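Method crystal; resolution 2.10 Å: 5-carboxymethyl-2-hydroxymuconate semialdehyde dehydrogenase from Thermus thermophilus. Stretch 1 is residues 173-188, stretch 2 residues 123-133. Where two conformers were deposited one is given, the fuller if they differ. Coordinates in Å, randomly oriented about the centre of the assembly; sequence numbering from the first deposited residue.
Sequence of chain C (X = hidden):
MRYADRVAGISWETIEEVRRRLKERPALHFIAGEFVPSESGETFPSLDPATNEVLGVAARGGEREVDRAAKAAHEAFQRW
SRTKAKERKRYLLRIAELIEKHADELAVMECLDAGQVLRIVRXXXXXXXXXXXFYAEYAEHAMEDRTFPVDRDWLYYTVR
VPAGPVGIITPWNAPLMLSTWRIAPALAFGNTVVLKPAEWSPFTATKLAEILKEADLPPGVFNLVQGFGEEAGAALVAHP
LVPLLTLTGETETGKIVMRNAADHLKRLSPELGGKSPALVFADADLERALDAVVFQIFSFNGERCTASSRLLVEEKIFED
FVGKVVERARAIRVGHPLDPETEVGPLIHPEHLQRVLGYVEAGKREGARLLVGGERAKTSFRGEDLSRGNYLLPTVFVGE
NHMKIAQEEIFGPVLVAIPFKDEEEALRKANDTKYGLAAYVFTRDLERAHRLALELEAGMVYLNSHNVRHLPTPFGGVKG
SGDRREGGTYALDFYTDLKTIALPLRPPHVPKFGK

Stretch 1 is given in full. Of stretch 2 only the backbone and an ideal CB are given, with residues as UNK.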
# COMPACT_ATOMS: atom_id res chain seq x y z
N ASN C 173 35.62 -2.65 -2.24
CA ASN C 173 35.70 -2.29 -0.83
C ASN C 173 34.99 -3.21 0.17
O ASN C 173 35.55 -3.49 1.23
CB ASN C 173 35.26 -0.83 -0.63
CG ASN C 173 33.77 -0.63 -0.79
OD1 ASN C 173 33.15 -1.20 -1.69
ND2 ASN C 173 33.19 0.20 0.07
N ALA C 174 33.79 -3.68 -0.16
CA ALA C 174 33.05 -4.56 0.74
C ALA C 174 32.40 -5.71 -0.05
O ALA C 174 31.18 -5.78 -0.16
CB ALA C 174 31.98 -3.76 1.49
N PRO C 175 33.23 -6.63 -0.57
CA PRO C 175 32.84 -7.80 -1.37
C PRO C 175 31.63 -8.60 -0.89
O PRO C 175 30.66 -8.75 -1.63
CB PRO C 175 34.11 -8.64 -1.39
CG PRO C 175 35.18 -7.61 -1.37
CD PRO C 175 34.68 -6.64 -0.32
N LEU C 176 31.69 -9.12 0.32
CA LEU C 176 30.59 -9.93 0.84
C LEU C 176 29.29 -9.16 1.04
O LEU C 176 28.24 -9.57 0.55
CB LEU C 176 30.99 -10.60 2.16
CG LEU C 176 29.97 -11.63 2.65
CD1 LEU C 176 29.93 -12.82 1.70
CD2 LEU C 176 30.33 -12.09 4.05
N MET C 177 29.37 -8.05 1.77
CA MET C 177 28.18 -7.25 2.06
C MET C 177 27.49 -6.69 0.81
O MET C 177 26.28 -6.78 0.67
CB MET C 177 28.54 -6.10 3.00
CG MET C 177 27.43 -5.08 3.24
SD MET C 177 25.94 -5.79 3.95
CE MET C 177 24.69 -5.01 2.93
N LEU C 178 28.28 -6.12 -0.09
CA LEU C 178 27.71 -5.53 -1.30
C LEU C 178 27.23 -6.53 -2.35
O LEU C 178 26.36 -6.20 -3.15
CB LEU C 178 28.71 -4.55 -1.90
CG LEU C 178 29.10 -3.44 -0.92
CD1 LEU C 178 30.06 -2.49 -1.59
CD2 LEU C 178 27.86 -2.70 -0.44
N SER C 179 27.78 -7.74 -2.37
CA SER C 179 27.34 -8.71 -3.35
C SER C 179 26.08 -9.41 -2.85
O SER C 179 25.13 -9.60 -3.61
CB SER C 179 28.43 -9.75 -3.66
OG SER C 179 28.71 -10.57 -2.53
N THR C 180 26.06 -9.76 -1.57
CA THR C 180 24.89 -10.43 -0.98
C THR C 180 23.70 -9.48 -0.94
O THR C 180 22.55 -9.93 -0.92
CB THR C 180 25.17 -10.95 0.45
OG1 THR C 180 25.52 -9.86 1.31
CG2 THR C 180 26.29 -11.98 0.42
N TRP C 181 23.97 -8.18 -0.95
CA TRP C 181 22.93 -7.15 -0.94
C TRP C 181 22.05 -7.30 -2.20
O TRP C 181 20.86 -6.97 -2.18
CB TRP C 181 23.57 -5.76 -0.93
CG TRP C 181 22.61 -4.59 -0.94
CD1 TRP C 181 22.60 -3.54 -1.82
CD2 TRP C 181 21.54 -4.34 -0.02
NE1 TRP C 181 21.60 -2.66 -1.51
CE2 TRP C 181 20.93 -3.12 -0.41
CE3 TRP C 181 21.03 -5.03 1.09
CZ2 TRP C 181 19.84 -2.58 0.28
CZ3 TRP C 181 19.94 -4.49 1.78
CH2 TRP C 181 19.36 -3.27 1.37
N ARG C 182 22.64 -7.79 -3.28
CA ARG C 182 21.92 -7.96 -4.55
C ARG C 182 21.51 -9.42 -4.80
O ARG C 182 20.44 -9.70 -5.34
CB ARG C 182 22.79 -7.49 -5.71
CG ARG C 182 23.41 -6.11 -5.50
CD ARG C 182 22.39 -4.99 -5.54
NE ARG C 182 23.04 -3.75 -5.95
CZ ARG C 182 22.46 -2.80 -6.69
NH1 ARG C 182 21.21 -2.94 -7.08
NH2 ARG C 182 23.15 -1.72 -7.02
N ILE C 183 22.39 -10.34 -4.41
CA ILE C 183 22.14 -11.76 -4.58
C ILE C 183 20.92 -12.24 -3.81
O ILE C 183 20.09 -12.97 -4.34
CB ILE C 183 23.36 -12.58 -4.12
CG1 ILE C 183 24.59 -12.22 -4.97
CG2 ILE C 183 23.04 -14.07 -4.21
CD1 ILE C 183 25.90 -12.75 -4.41
N ALA C 184 20.81 -11.82 -2.56
CA ALA C 184 19.70 -12.22 -1.71
C ALA C 184 18.34 -11.87 -2.32
O ALA C 184 17.47 -12.73 -2.46
CB ALA C 184 19.85 -11.60 -0.32
N PRO C 185 18.13 -10.59 -2.69
CA PRO C 185 16.82 -10.30 -3.27
C PRO C 185 16.61 -11.00 -4.62
O PRO C 185 15.52 -11.49 -4.90
CB PRO C 185 16.81 -8.76 -3.38
CG PRO C 185 18.27 -8.40 -3.46
CD PRO C 185 18.91 -9.36 -2.48
N ALA C 186 17.65 -11.04 -5.44
CA ALA C 186 17.55 -11.69 -6.74
C ALA C 186 17.04 -13.12 -6.60
O ALA C 186 16.10 -13.52 -7.28
CB ALA C 186 18.91 -11.70 -7.43
N LEU C 187 17.65 -13.88 -5.69
CA LEU C 187 17.25 -15.26 -5.46
C LEU C 187 15.88 -15.38 -4.80
O LEU C 187 15.07 -16.24 -5.19
CB LEU C 187 18.28 -15.98 -4.59
CG LEU C 187 19.65 -16.23 -5.21
CD1 LEU C 187 20.56 -16.88 -4.18
CD2 LEU C 187 19.51 -17.12 -6.45
N ALA C 188 15.62 -14.55 -3.80
CA ALA C 188 14.34 -14.59 -3.11
C ALA C 188 13.19 -14.35 -4.08
O ALA C 188 12.12 -14.95 -3.97
CB ALA C 188 14.30 -13.56 -2.00
N UNK C 123 31.68 -7.75 11.49
CA UNK C 123 30.32 -7.21 11.63
C UNK C 123 29.64 -7.21 10.27
O UNK C 123 28.42 -7.37 10.17
CB UNK C 123 30.34 -5.80 12.22
N UNK C 124 30.42 -7.03 9.21
CA UNK C 124 29.89 -7.01 7.85
C UNK C 124 29.42 -8.41 7.44
O UNK C 124 28.48 -8.54 6.65
CB UNK C 124 30.95 -6.49 6.87
N UNK C 125 30.06 -9.44 7.97
CA UNK C 125 29.66 -10.81 7.66
C UNK C 125 28.28 -11.01 8.27
O UNK C 125 27.42 -11.66 7.68
CB UNK C 125 30.67 -11.83 8.19
N UNK C 126 28.07 -10.47 9.46
CA UNK C 126 26.78 -10.59 10.11
C UNK C 126 25.71 -9.89 9.26
O UNK C 126 24.59 -10.39 9.11
CB UNK C 126 26.83 -10.00 11.52
N UNK C 127 26.04 -8.73 8.69
CA UNK C 127 25.10 -8.00 7.85
C UNK C 127 24.80 -8.81 6.59
O UNK C 127 23.68 -8.80 6.08
CB UNK C 127 25.65 -6.62 7.49
N UNK C 128 25.82 -9.50 6.07
CA UNK C 128 25.66 -10.32 4.88
C UNK C 128 24.68 -11.44 5.17
O UNK C 128 23.80 -11.74 4.36
CB UNK C 128 27.00 -10.88 4.41
N UNK C 129 24.83 -12.08 6.33
CA UNK C 129 23.93 -13.15 6.71
C UNK C 129 22.53 -12.56 6.84
O UNK C 129 21.55 -13.15 6.37
CB UNK C 129 24.38 -13.82 8.01
N UNK C 130 22.44 -11.38 7.46
CA UNK C 130 21.16 -10.69 7.63
C UNK C 130 20.49 -10.38 6.30
O UNK C 130 19.26 -10.36 6.20
CB UNK C 130 21.36 -9.39 8.42
N UNK C 131 21.29 -10.11 5.27
CA UNK C 131 20.74 -9.81 3.95
C UNK C 131 19.89 -11.00 3.49
O UNK C 131 18.79 -10.81 2.97
CB UNK C 131 21.85 -9.51 2.94
N UNK C 132 20.39 -12.21 3.69
CA UNK C 132 19.64 -13.40 3.29
C UNK C 132 18.47 -13.70 4.22
O UNK C 132 17.38 -14.05 3.76
CB UNK C 132 20.57 -14.61 3.24
N UNK C 133 18.68 -13.55 5.52
CA UNK C 133 17.62 -13.80 6.48
C UNK C 133 16.47 -12.81 6.25
O UNK C 133 15.29 -13.16 6.39
CB UNK C 133 18.15 -13.69 7.91

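The two helices run nearly parallel, 8° apart, with axes approaching to 8.4 Å, so small side chains suit the places of closest approach, while longer ones must run alongside the first helix.

Position 123 has no atom of stretch 1 within 5.5 Å of its CB, so any helix-compatible residue would do; it is Ala 123.

At 124 the CB points sideways, 4.6 Å from Met 177 CB. A flexible chain of moderate length, polar or apolar, could bend back over the start of the first helix. Gln 124 does so: its OE1 lies 3.6 Å from Met 177 CB and 3.8 Å from Ala 174 CB.

Position 125 points away, yet its CB is 4.2 Å from Leu 176 CD2, which favours an aliphatic residue. Val 125 places CG2 3.9 Å from that same Leu 176 CD2.

At 126, 129 and 133 CA-to-CB points away, with nothing of stretch 1 within 5.5 Å of CB, so many helix-compatible residues would do; Ala 126, Ala 129 and Ala 133 make no contact with stretch 1.

The CB at 127 points toward stretch 1, 3.6 Å from Met 177 SD. A long, flexible chain, such as Met, Lys, Gln or Arg, could follow the thioether. Arg 127 lays one face of its guanidinium against Met 177 SD; its NH1 also donates to OD1 of the residue at 131 (3.0 Å).

At 128 the CB meets Leu 176 CG at 3.5 Å and Thr 180 OG1 at 3.6 Å. With CA of 128 only 4.9 Å from Met 177 CA, little room remains, and a small residue such as Gly, Ala or Ser suits. Ala 128 packs its methyl against Leu 176.

Position 130 is out of reach, so a polar residue is acceptable. Glu 130 forms a salt bridge within its own helix, OE1 to Arg 127 NH1 at 3.2 Å.

Position 131 points into a hollow formed by Met 177, Thr 180, Trp 181 and Ala 184. Thr 180 OG1 already donates to Leu 176 O (2.8 Å), leaving it free to accept, so a compact donor such as Asn or Ser is attractive. Asn 131 fits as a knob: ND2 donates to Thr 180 OG1 at 2.9 Å and weakly to Met 177 SD at 3.4 Å, while OD1 rests near the Trp 181 ring edge, 3.5 Å from CE3.

At 132 the CB is sideways, but Thr 180 CG2, Ile 183, Ala 184 and Leu 187 offer an apolar surface that a large hydrophobic residue could reach. Phe 132 receives Ala 184 CB over its face, 4.0 Å from the ring centroid, with Thr 180 CG2 at its edge, 3.5 Å from CE1.

Stretch 2 123-133: AQVARAAENFA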
# COMPACT_ATOMS: atom_id res chain seq x y z
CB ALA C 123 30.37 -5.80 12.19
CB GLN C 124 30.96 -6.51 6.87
CG GLN C 124 31.31 -5.05 7.08
CD GLN C 124 30.45 -4.13 6.27
OE1 GLN C 124 30.66 -3.97 5.06
NE2 GLN C 124 29.45 -3.53 6.90
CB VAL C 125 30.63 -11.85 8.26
CG1 VAL C 125 30.05 -13.25 8.09
CG2 VAL C 125 31.98 -11.76 7.55
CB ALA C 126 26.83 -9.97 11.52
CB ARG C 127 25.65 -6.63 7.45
CG ARG C 127 25.48 -5.55 8.51
CD ARG C 127 24.01 -5.07 8.62
NE ARG C 127 23.53 -4.39 7.41
CZ ARG C 127 22.91 -4.99 6.39
NH1 ARG C 127 22.65 -6.29 6.42
NH2 ARG C 127 22.54 -4.28 5.33
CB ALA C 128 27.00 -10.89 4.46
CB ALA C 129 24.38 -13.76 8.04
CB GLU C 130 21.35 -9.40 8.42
CG GLU C 130 20.08 -8.54 8.53
CD GLU C 130 20.25 -7.32 9.43
OE1 GLU C 130 21.25 -6.58 9.26
OE2 GLU C 130 19.38 -7.10 10.30
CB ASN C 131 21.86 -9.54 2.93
CG ASN C 131 22.47 -8.15 3.08
OD1 ASN C 131 21.85 -7.25 3.65
ND2 ASN C 131 23.67 -7.97 2.55
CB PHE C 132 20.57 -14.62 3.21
CG PHE C 132 21.46 -14.63 2.01
CD1 PHE C 132 22.75 -14.11 2.07
CD2 PHE C 132 20.99 -15.12 0.79
CE1 PHE C 132 23.56 -14.07 0.94
CE2 PHE C 132 21.79 -15.09 -0.35
CZ PHE C 132 23.08 -14.56 -0.27
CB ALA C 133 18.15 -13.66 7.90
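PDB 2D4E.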